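Local coordinates for high-affinity zinc uptake system protein znuA (Streptococcus suis, PDB 3MFQ) that probably captures zinc and related divalent metal ions outside the cell membrane and passes them to an ABC transporter for uptake, at residues Glu250-Asp254 against Ser255-Glu259; Asp264-Ile267 against Asp268-Lys271; Val11-Ser14 against Phe15-Asp18; Leu33-Ala36 against Gly37-Pro40. All coordinates share one frame; numbering follows the deposited sequence.

Contact 1 of 4, residues Glu250-Asp254 against Ser255-Glu259; sequences ELFSD and SLAPE. With ZN (zinc ion), chain D.
The phenyl ring of F252 leans over A257, whose methyl group meets the far end of the ring obliquely, with CZ of F252 3.9 Å from CB of A257. Nearer the backbone, the chain doubles back so that the carbonyl O of S255 sits against CB, CG and CD1 of F252, nearest to CB of F252 (3.0 Å). The first torsion of F252 makes this possible: with CG opposite its own carbonyl carbon (chi1 -52°), the ring swings over the returning chain. On one face, toward the rim, the ring also carries the carbonyl O of E250, 4.1 Å above its plane. The turn between the two halves holds D254, which grips the zinc ion with both carboxylate oxygens: OD1 and OD2 of D254 each lie 2.4 Å from the metal. This bidentate binding fixes the rotation of the carboxylate, and H41, H104 and H170 complete the site through their NE2 atoms. Just beyond, the hydroxyl of S255 donates to the carbonyl of its neighbour, S255 OG to L256 O at 2.8 Å, approaching 17° from the carbonyl plane. The same hydroxyl also takes the N-H of G37, so it is gripped twice and ties the metal-bearing turn to a second loop. S253 directs its hydroxyl to E219. The whole loop runs from strand 242-244 to helix 266-281; F252 and L256 both rest on M269 of that helix, while L256 also packs against helix 14-24.

Contact 2 of 4, residues Asp264-Ile267 against Asp268-Lys271; sequences DTFI and DMYK
The chain passes from loop into helix at T265, the N-cap residue, and the first turn and a half of helix follows in regular i to i+4 bonding. M269 N binds T265 O at 2.8 Å, Y270 N binds F266 O at 2.9 Å and K271 N binds I267 O at 3.0 Å, the last nearly straight with an N-H...O angle of 164°. The cap itself is weak: OG1 of T265 accepts from the backbone N of D268 at 3.4 Å, although its direction is good. The main side-chain contact joins F266 and Y270, one turn apart and pointing the same way. They form an offset edge-to-face pair in which the CD2 edge of Y270 is turned toward the face of F266, with centroids 5.5 Å apart and planes at 76°; F266 CZ lies almost in the tyrosine plane, 3.5 Å from Y270 CD2. M269 reaches the same phenylalanine from another direction. Bends at its second and third torsions curl the thioether back, bringing the methyl CE of M269 to 3.7 Å from CD1 of F266. Alongside, CG2 of I267 follows the extended chain of K271 and touches its CE at 3.7 Å, while the ammonium end goes on to a cation-pi contact with W151. Helix 131-156 covers F266 and I267, and Y112 stacks on F266. The arrangement is that of a threonine N-capped alpha-helix start, here opening the C-terminal helix 266-281, with an aromatic i, i+4 pair turned inward.

Contact 3 of 4, residues Val11-Ser14 against Phe15-Asp18; sequences VTTS and FLND
The ring of F15 meets T13 at its edge: CB of T13 lies in the ring plane, 3.8 Å from CD2 of F15. F15 puts its ring there by setting CG opposite its own carbonyl carbon (chi1 -69°). Backbone C of S14 approaches the ring obliquely, and beyond the two segments W106 meets it at a moderate inclination and H62 more steeply, with planes at about 75°. T13 holds the N-cap position, but its side-chain bond to F15 N is weak and bent, and the placing of OG1 is doubtful. The backbone bonds are firmer. N17 N points almost straight at T13 O, 3.0 Å away with an N-H...O angle of 176° and in the carbonyl plane, while D18 N reaches S14 O at 3.0 Å. Around this first turn, CD1 of L16 passes across the hydroxyl of T12, 3.4 Å from its OG1, whose strong partner is E67. V11, still in strand 8-11, sends CG2 to 4.0 Å from CB of N17, and its CB lies 4.3 Å from CB of L16, so the strand end packs loosely against the helix start. The polar groups in this buried corner mostly find partners outside it: OG of S14 takes the N-H of L256, and the carboxylate of D18 pairs through OD1 with Q22 and through OD2 with F266 N. Since F266 begins another helix, the positive end of that helix's dipole, at its N-terminus, would probably favour the ionised form of D18.

Contact 4 of 4, residues Leu33-Ala36 against Gly37-Pro40; sequences LIPA and GEDP
One backbone hydrogen bond shapes the contact: E38 N donates to P35 O at 3.0 Å with an N-H...O angle of 152°, closing a type II beta turn over A36 and G37. G37 fills the third place of the turn with a positive phi of 102°, a conformation natural to a residue that has no CB to meet the carbonyl O of A36. The apolar contacts centre on I34. CD1 of I34 reaches across to CB of P40 at 3.7 Å, the two side chains meeting at about a right angle, and the other branch, CG2 of I34, touches CB of E38 at 3.9 Å. With CG1 beside the isoleucine N (chi1 -50°) and CG2 opposite it, CD1 is directed at P40 and CG2 at E38. A mixed contact joins P35 and E38. The extended chain of E38 carries its carboxylate over to the proline, where OE2 of E38 lies over the pyrrolidine of P35, 3.0 Å from its CG; CB of E38 also sits 3.3 Å from P35 O. P35 and G37 face solvent, whereas I34 and P40 are buried, P40 against F66. Next to P40, the carboxylate of D39 is fixed by OD2 on T192 OG1 and by OD1 on the backbone N of H41, a zinc ligand, a second-shell arrangement that probably helps to place H41. This is a tight turn in the loop between strand 29-32 and helix 47-55, leading directly into the metal site.

Overall arrangement
The four contacts gather around the zinc ion, which contact 1 binds directly through D254; the side chains of P40 in contact 4, F15 in contact 3 and M269 in contact 2 lie about 7, 8 and 12 Å from it. Contact 1 is the hub, its centre about 9 Å from the centres of contacts 2 and 4 and about 11 Å from that of contact 3, and it touches all three. F15 and M269 also meet, with M269 CE 3.8 Å from F15 CE1. Contacts 3 and 4 are joined by backbone bonds, V11 O to L33 N and T12 O to I34 N. Contacts 2 and 4 do not touch, their nearest atoms about 7 Å apart.

Contact 1 of 4, residues Glu250-Asp254 against Ser255-Glu259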
loop_
_atom_site.group_PDB
_atom_site.type_symbol
_atom_site.label_atom_id
_atom_site.label_comp_id
_atom_site.label_asym_id
_atom_site.label_seq_id
_atom_site.Cartn_x
_atom_site.Cartn_y
_atom_site.Cartn_z
ATOM N N GLU A 250 -10.723 -3.918 8.466
ATOM C CA GLU A 250 -9.797 -4.406 7.460
ATOM C C GLU A 250 -8.647 -3.432 7.261
ATOM O O GLU A 250 -8.845 -2.217 7.232
ATOM C CB GLU A 250 -10.520 -4.626 6.131
ATOM C CG GLU A 250 -11.455 -5.820 6.109
ATOM C CD GLU A 250 -12.167 -5.959 4.781
ATOM O OE1 GLU A 250 -12.326 -4.932 4.086
ATOM O OE2 GLU A 250 -12.565 -7.091 4.432
ATOM N N LEU A 251 -7.443 -3.977 7.135
ATOM C CA LEU A 251 -6.280 -3.177 6.791
ATOM C C LEU A 251 -6.258 -2.963 5.286
ATOM O O LEU A 251 -6.646 -3.846 4.521
ATOM C CB LEU A 251 -4.994 -3.881 7.230
ATOM C CG LEU A 251 -4.752 -4.076 8.727
ATOM C CD1 LEU A 251 -3.488 -4.883 8.958
ATOM C CD2 LEU A 251 -4.665 -2.736 9.431
ATOM N N PHE A 252 -5.813 -1.787 4.861
ATOM C CA PHE A 252 -5.627 -1.526 3.444
ATOM C C PHE A 252 -4.153 -1.672 3.113
ATOM O O PHE A 252 -3.314 -0.965 3.670
ATOM C CB PHE A 252 -6.103 -0.122 3.083
ATOM C CG PHE A 252 -7.499 0.183 3.535
ATOM C CD1 PHE A 252 -8.590 -0.328 2.853
ATOM C CD2 PHE A 252 -7.722 0.994 4.634
ATOM C CE1 PHE A 252 -9.876 -0.042 3.266
ATOM C CE2 PHE A 252 -9.003 1.283 5.050
ATOM C CZ PHE A 252 -10.084 0.763 4.366
ATOM N N SER A 253 -3.833 -2.596 2.215
ATOM C CA SER A 253 -2.451 -2.799 1.810
ATOM C C SER A 253 -2.244 -2.360 0.369
ATOM O O SER A 253 -1.374 -1.541 0.080
ATOM C CB SER A 253 -2.050 -4.265 1.970
ATOM O OG SER A 253 -2.656 -5.068 0.972
ATOM N N ASP A 254 -3.057 -2.904 -0.529
ATOM C CA ASP A 254 -2.876 -2.676 -1.954
ATOM C C ASP A 254 -3.951 -1.779 -2.548
ATOM O O ASP A 254 -4.145 -1.763 -3.761
ATOM C CB ASP A 254 -2.843 -4.009 -2.700
ATOM C CG ASP A 254 -1.653 -4.859 -2.314
ATOM O OD1 ASP A 254 -0.669 -4.299 -1.786
ATOM O OD2 ASP A 254 -1.698 -6.087 -2.539
ATOM N N SER A 255 -4.644 -1.032 -1.698
ATOM C CA SER A 255 -5.695 -0.146 -2.176
ATOM C C SER A 255 -6.256 0.738 -1.076
ATOM O O SER A 255 -6.263 0.364 0.093
ATOM C CB SER A 255 -6.835 -0.957 -2.794
ATOM O OG SER A 255 -7.904 -0.114 -3.192
ATOM N N LEU A 256 -6.726 1.918 -1.468
ATOM C CA LEU A 256 -7.495 2.775 -0.580
ATOM C C LEU A 256 -8.919 2.251 -0.510
ATOM O O LEU A 256 -9.226 1.192 -1.057
ATOM C CB LEU A 256 -7.508 4.208 -1.105
ATOM C CG LEU A 256 -6.401 5.143 -0.618
ATOM C CD1 LEU A 256 -5.105 4.387 -0.398
ATOM C CD2 LEU A 256 -6.207 6.293 -1.595
ATOM N N ALA A 257 -9.789 2.997 0.160
ATOM C CA ALA A 257 -11.201 2.643 0.222
ATOM C C ALA A 257 -11.978 3.390 -0.859
ATOM O O ALA A 257 -11.561 4.463 -1.295
ATOM C CB ALA A 257 -11.768 2.949 1.597
ATOM N N PRO A 258 -13.106 2.814 -1.300
ATOM C CA PRO A 258 -13.941 3.441 -2.329
ATOM C C PRO A 258 -14.407 4.827 -1.906
ATOM O O PRO A 258 -14.834 5.011 -0.767
ATOM C CB PRO A 258 -15.139 2.493 -2.432
ATOM C CG PRO A 258 -14.625 1.181 -1.965
ATOM C CD PRO A 258 -13.630 1.500 -0.890
ATOM N N GLU A 259 -14.319 5.790 -2.818
ATOM C CA GLU A 259 -14.757 7.150 -2.538
ATOM C C GLU A 259 -16.275 7.180 -2.405
ATOM O O GLU A 259 -16.992 6.859 -3.351
ATOM C CB GLU A 259 -14.300 8.096 -3.653
ATOM C CG GLU A 259 -14.398 9.576 -3.313
ATOM C CD GLU A 259 -13.043 10.232 -3.107
ATOM O OE1 GLU A 259 -13.006 11.360 -2.570
ATOM O OE2 GLU A 259 -12.018 9.623 -3.478
HETATM ZN ZN ZN D . 0.549 -6.361 -1.900
#

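Contact 2 of 4, residues Asp264-Ile267 against Asp268-Lys271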
loop_
_atom_site.group_PDB
_atom_site.type_symbol
_atom_site.label_atom_id
_atom_site.label_comp_id
_atom_site.label_asym_id
_atom_site.label_seq_id
_atom_site.Cartn_x
_atom_site.Cartn_y
_atom_site.Cartn_z
ATOM N N ASP A 264 -10.929 6.455 2.617
ATOM C CA ASP A 264 -11.076 7.288 1.426
ATOM C C ASP A 264 -9.743 7.784 0.875
ATOM O O ASP A 264 -9.322 7.384 -0.209
ATOM C CB ASP A 264 -11.977 8.483 1.742
ATOM C CG ASP A 264 -12.168 9.397 0.558
ATOM O OD1 ASP A 264 -12.259 8.886 -0.578
ATOM O OD2 ASP A 264 -12.234 10.627 0.768
ATOM N N THR A 265 -9.088 8.664 1.622
ATOM C CA THR A 265 -7.820 9.232 1.190
ATOM C C THR A 265 -6.658 8.461 1.795
ATOM O O THR A 265 -6.856 7.557 2.608
ATOM C CB THR A 265 -7.702 10.714 1.581
ATOM O OG1 THR A 265 -7.496 10.824 2.994
ATOM C CG2 THR A 265 -8.965 11.468 1.194
ATOM N N PHE A 266 -5.444 8.828 1.399
ATOM C CA PHE A 266 -4.246 8.125 1.839
ATOM C C PHE A 266 -4.000 8.285 3.334
ATOM O O PHE A 266 -3.835 7.302 4.052
ATOM C CB PHE A 266 -3.025 8.603 1.052
ATOM C CG PHE A 266 -1.724 8.085 1.586
ATOM C CD1 PHE A 266 -1.271 6.824 1.239
ATOM C CD2 PHE A 266 -0.956 8.857 2.441
ATOM C CE1 PHE A 266 -0.073 6.343 1.734
ATOM C CE2 PHE A 266 0.242 8.383 2.940
ATOM C CZ PHE A 266 0.685 7.124 2.586
ATOM N N ILE A 267 -3.972 9.529 3.796
ATOM C CA ILE A 267 -3.709 9.806 5.201
ATOM C C ILE A 267 -4.767 9.173 6.096
ATOM O O ILE A 267 -4.460 8.696 7.187
ATOM C CB ILE A 267 -3.633 11.317 5.479
ATOM C CG1 ILE A 267 -2.479 11.945 4.698
ATOM C CG2 ILE A 267 -3.465 11.577 6.966
ATOM C CD1 ILE A 267 -2.283 13.416 4.979
ATOM N N ASP A 268 -6.012 9.168 5.631
ATOM C CA ASP A 268 -7.098 8.552 6.385
ATOM C C ASP A 268 -6.972 7.034 6.378
ATOM O O ASP A 268 -7.168 6.380 7.400
ATOM C CB ASP A 268 -8.456 8.992 5.838
ATOM C CG ASP A 268 -8.758 10.449 6.134
ATOM O OD1 ASP A 268 -8.024 11.057 6.943
ATOM O OD2 ASP A 268 -9.726 10.989 5.561
ATOM N N MET A 269 -6.635 6.475 5.221
ATOM C CA MET A 269 -6.378 5.048 5.120
ATOM C C MET A 269 -5.277 4.663 6.096
ATOM O O MET A 269 -5.302 3.588 6.688
ATOM C CB MET A 269 -5.975 4.674 3.693
ATOM C CG MET A 269 -5.512 3.236 3.522
ATOM S SD MET A 269 -3.793 2.969 4.000
ATOM C CE MET A 269 -2.939 3.926 2.752
ATOM N N TYR A 270 -4.310 5.554 6.260
ATOM C CA TYR A 270 -3.185 5.304 7.146
ATOM C C TYR A 270 -3.629 5.266 8.600
ATOM O O TYR A 270 -3.322 4.325 9.335
ATOM C CB TYR A 270 -2.137 6.396 6.973
ATOM C CG TYR A 270 -0.721 5.896 7.009
ATOM C CD1 TYR A 270 -0.199 5.320 8.157
ATOM C CD2 TYR A 270 0.102 6.008 5.896
ATOM C CE1 TYR A 270 1.093 4.865 8.191
ATOM C CE2 TYR A 270 1.403 5.555 5.926
ATOM C CZ TYR A 270 1.893 4.984 7.078
ATOM O OH TYR A 270 3.189 4.525 7.129
ATOM N N LYS A 271 -4.342 6.308 9.013
ATOM C CA LYS A 271 -4.828 6.405 10.381
ATOM C C LYS A 271 -5.705 5.207 10.703
ATOM O O LYS A 271 -5.571 4.594 11.761
ATOM C CB LYS A 271 -5.613 7.702 10.582
ATOM C CG LYS A 271 -4.791 8.965 10.396
ATOM C CD LYS A 271 -5.631 10.209 10.644
ATOM C CE LYS A 271 -4.813 11.473 10.454
ATOM N NZ LYS A 271 -5.627 12.697 10.686
#

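Contact 3 of 4, residues Val11-Ser14 against Phe15-Asp18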
loop_
_atom_site.group_PDB
_atom_site.type_symbol
_atom_site.label_atom_id
_atom_site.label_comp_id
_atom_site.label_asym_id
_atom_site.label_seq_id
_atom_site.Cartn_x
_atom_site.Cartn_y
_atom_site.Cartn_z
ATOM N N VAL A 11 -4.248 7.013 -14.130
ATOM C CA VAL A 11 -3.735 6.710 -12.813
ATOM C C VAL A 11 -4.103 5.281 -12.432
ATOM O O VAL A 11 -5.265 4.886 -12.492
ATOM C CB VAL A 11 -4.230 7.746 -11.764
ATOM C CG1 VAL A 11 -4.252 9.169 -12.355
ATOM C CG2 VAL A 11 -5.601 7.361 -11.227
ATOM N N THR A 12 -3.091 4.503 -12.067
ATOM C CA THR A 12 -3.264 3.068 -11.874
ATOM C C THR A 12 -4.110 2.726 -10.654
ATOM O O THR A 12 -5.128 2.048 -10.769
ATOM C CB THR A 12 -1.908 2.332 -11.795
ATOM O OG1 THR A 12 -1.039 3.020 -10.886
ATOM C CG2 THR A 12 -1.254 2.289 -13.166
ATOM N N THR A 13 -3.697 3.203 -9.487
ATOM C CA THR A 13 -4.363 2.822 -8.248
ATOM C C THR A 13 -5.028 3.997 -7.552
ATOM O O THR A 13 -4.726 5.156 -7.834
ATOM C CB THR A 13 -3.379 2.193 -7.264
ATOM O OG1 THR A 13 -2.653 3.232 -6.598
ATOM C CG2 THR A 13 -2.410 1.277 -7.995
ATOM N N SER A 14 -5.928 3.682 -6.629
ATOM C CA SER A 14 -6.614 4.696 -5.844
ATOM C C SER A 14 -5.622 5.548 -5.066
ATOM O O SER A 14 -5.917 6.689 -4.713
ATOM C CB SER A 14 -7.599 4.036 -4.883
ATOM O OG SER A 14 -6.944 3.059 -4.093
ATOM N N PHE A 15 -4.448 4.988 -4.789
ATOM C CA PHE A 15 -3.400 5.738 -4.109
ATOM C C PHE A 15 -3.094 6.985 -4.899
ATOM O O PHE A 15 -3.203 8.103 -4.402
ATOM C CB PHE A 15 -2.120 4.917 -4.009
ATOM C CG PHE A 15 -2.220 3.760 -3.084
ATOM C CD1 PHE A 15 -2.102 3.940 -1.721
ATOM C CD2 PHE A 15 -2.426 2.485 -3.574
ATOM C CE1 PHE A 15 -2.193 2.872 -0.864
ATOM C CE2 PHE A 15 -2.517 1.412 -2.723
ATOM C CZ PHE A 15 -2.402 1.604 -1.365
ATOM N N LEU A 16 -2.695 6.776 -6.143
ATOM C CA LEU A 16 -2.325 7.876 -7.003
ATOM C C LEU A 16 -3.536 8.778 -7.206
ATOM O O LEU A 16 -3.420 10.003 -7.112
ATOM C CB LEU A 16 -1.762 7.341 -8.319
ATOM C CG LEU A 16 -0.675 6.289 -8.060
ATOM C CD1 LEU A 16 -0.008 5.843 -9.348
ATOM C CD2 LEU A 16 0.358 6.812 -7.069
ATOM N N ASN A 17 -4.700 8.170 -7.440
ATOM C CA ASN A 17 -5.947 8.926 -7.570
ATOM C C ASN A 17 -6.108 10.003 -6.496
ATOM O O ASN A 17 -6.535 11.118 -6.785
ATOM C CB ASN A 17 -7.165 7.998 -7.547
ATOM C CG ASN A 17 -8.448 8.721 -7.924
ATOM O OD1 ASN A 17 -8.528 9.341 -8.985
ATOM N ND2 ASN A 17 -9.456 8.648 -7.058
ATOM N N ASP A 18 -5.772 9.659 -5.258
ATOM C CA ASP A 18 -5.831 10.610 -4.156
ATOM C C ASP A 18 -4.719 11.647 -4.274
ATOM O O ASP A 18 -4.970 12.851 -4.257
ATOM C CB ASP A 18 -5.710 9.878 -2.822
ATOM C CG ASP A 18 -5.685 10.825 -1.637
ATOM O OD1 ASP A 18 -6.411 11.842 -1.669
ATOM O OD2 ASP A 18 -4.946 10.547 -0.669
#

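Contact 4 of 4, residues Leu33-Ala36 against Gly37-Pro40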
loop_
_atom_site.group_PDB
_atom_site.type_symbol
_atom_site.label_atom_id
_atom_site.label_comp_id
_atom_site.label_asym_id
_atom_site.label_seq_id
_atom_site.Cartn_x
_atom_site.Cartn_y
_atom_site.Cartn_z
ATOM N N LEU A 33 -7.504 3.549 -13.336
ATOM C CA LEU A 33 -7.581 2.287 -14.057
ATOM C C LEU A 33 -8.038 1.162 -13.141
ATOM O O LEU A 33 -9.032 0.489 -13.412
ATOM C CB LEU A 33 -6.226 1.942 -14.669
ATOM C CG LEU A 33 -5.540 3.089 -15.409
ATOM C CD1 LEU A 33 -4.390 2.553 -16.240
ATOM C CD2 LEU A 33 -6.531 3.829 -16.287
ATOM N N ILE A 34 -7.302 0.964 -12.052
ATOM C CA ILE A 34 -7.614 -0.086 -11.094
ATOM C C ILE A 34 -8.543 0.437 -10.001
ATOM O O ILE A 34 -8.134 1.243 -9.165
ATOM C CB ILE A 34 -6.333 -0.658 -10.457
ATOM C CG1 ILE A 34 -5.322 -1.031 -11.545
ATOM C CG2 ILE A 34 -6.661 -1.853 -9.578
ATOM C CD1 ILE A 34 -4.027 -1.592 -11.014
ATOM N N PRO A 35 -9.802 -0.021 -10.011
ATOM C CA PRO A 35 -10.822 0.413 -9.049
ATOM C C PRO A 35 -10.438 0.071 -7.616
ATOM O O PRO A 35 -9.932 -1.020 -7.361
ATOM C CB PRO A 35 -12.057 -0.393 -9.463
ATOM C CG PRO A 35 -11.814 -0.768 -10.882
ATOM C CD PRO A 35 -10.340 -0.986 -10.983
ATOM N N ALA A 36 -10.681 0.998 -6.695
ATOM C CA ALA A 36 -10.412 0.757 -5.285
ATOM C C ALA A 36 -11.037 -0.561 -4.856
ATOM O O ALA A 36 -12.184 -0.850 -5.191
ATOM C CB ALA A 36 -10.957 1.896 -4.442
ATOM N N GLY A 37 -10.275 -1.363 -4.125
ATOM C CA GLY A 37 -10.759 -2.649 -3.665
ATOM C C GLY A 37 -10.219 -3.792 -4.496
ATOM O O GLY A 37 -10.321 -4.953 -4.103
ATOM N N GLU A 38 -9.647 -3.466 -5.653
ATOM C CA GLU A 38 -9.036 -4.476 -6.510
ATOM C C GLU A 38 -7.534 -4.590 -6.249
ATOM O O GLU A 38 -6.945 -3.750 -5.567
ATOM C CB GLU A 38 -9.310 -4.182 -7.987
ATOM C CG GLU A 38 -10.785 -4.218 -8.358
ATOM C CD GLU A 38 -11.016 -4.229 -9.858
ATOM O OE1 GLU A 38 -10.181 -4.806 -10.589
ATOM O OE2 GLU A 38 -12.041 -3.673 -10.308
ATOM N N ASP A 39 -6.920 -5.633 -6.798
ATOM C CA ASP A 39 -5.521 -5.927 -6.525
ATOM C C ASP A 39 -4.637 -5.714 -7.748
ATOM O O ASP A 39 -4.704 -6.476 -8.709
ATOM C CB ASP A 39 -5.383 -7.366 -6.031
ATOM C CG ASP A 39 -3.965 -7.720 -5.648
ATOM O OD1 ASP A 39 -3.052 -6.905 -5.903
ATOM O OD2 ASP A 39 -3.763 -8.817 -5.089
ATOM N N PRO A 40 -3.792 -4.673 -7.707
ATOM C CA PRO A 40 -2.878 -4.349 -8.807
ATOM C C PRO A 40 -1.929 -5.499 -9.132
ATOM O O PRO A 40 -1.502 -5.619 -10.277
ATOM C CB PRO A 40 -2.095 -3.149 -8.267
ATOM C CG PRO A 40 -3.004 -2.536 -7.254
ATOM C CD PRO A 40 -3.708 -3.693 -6.613
#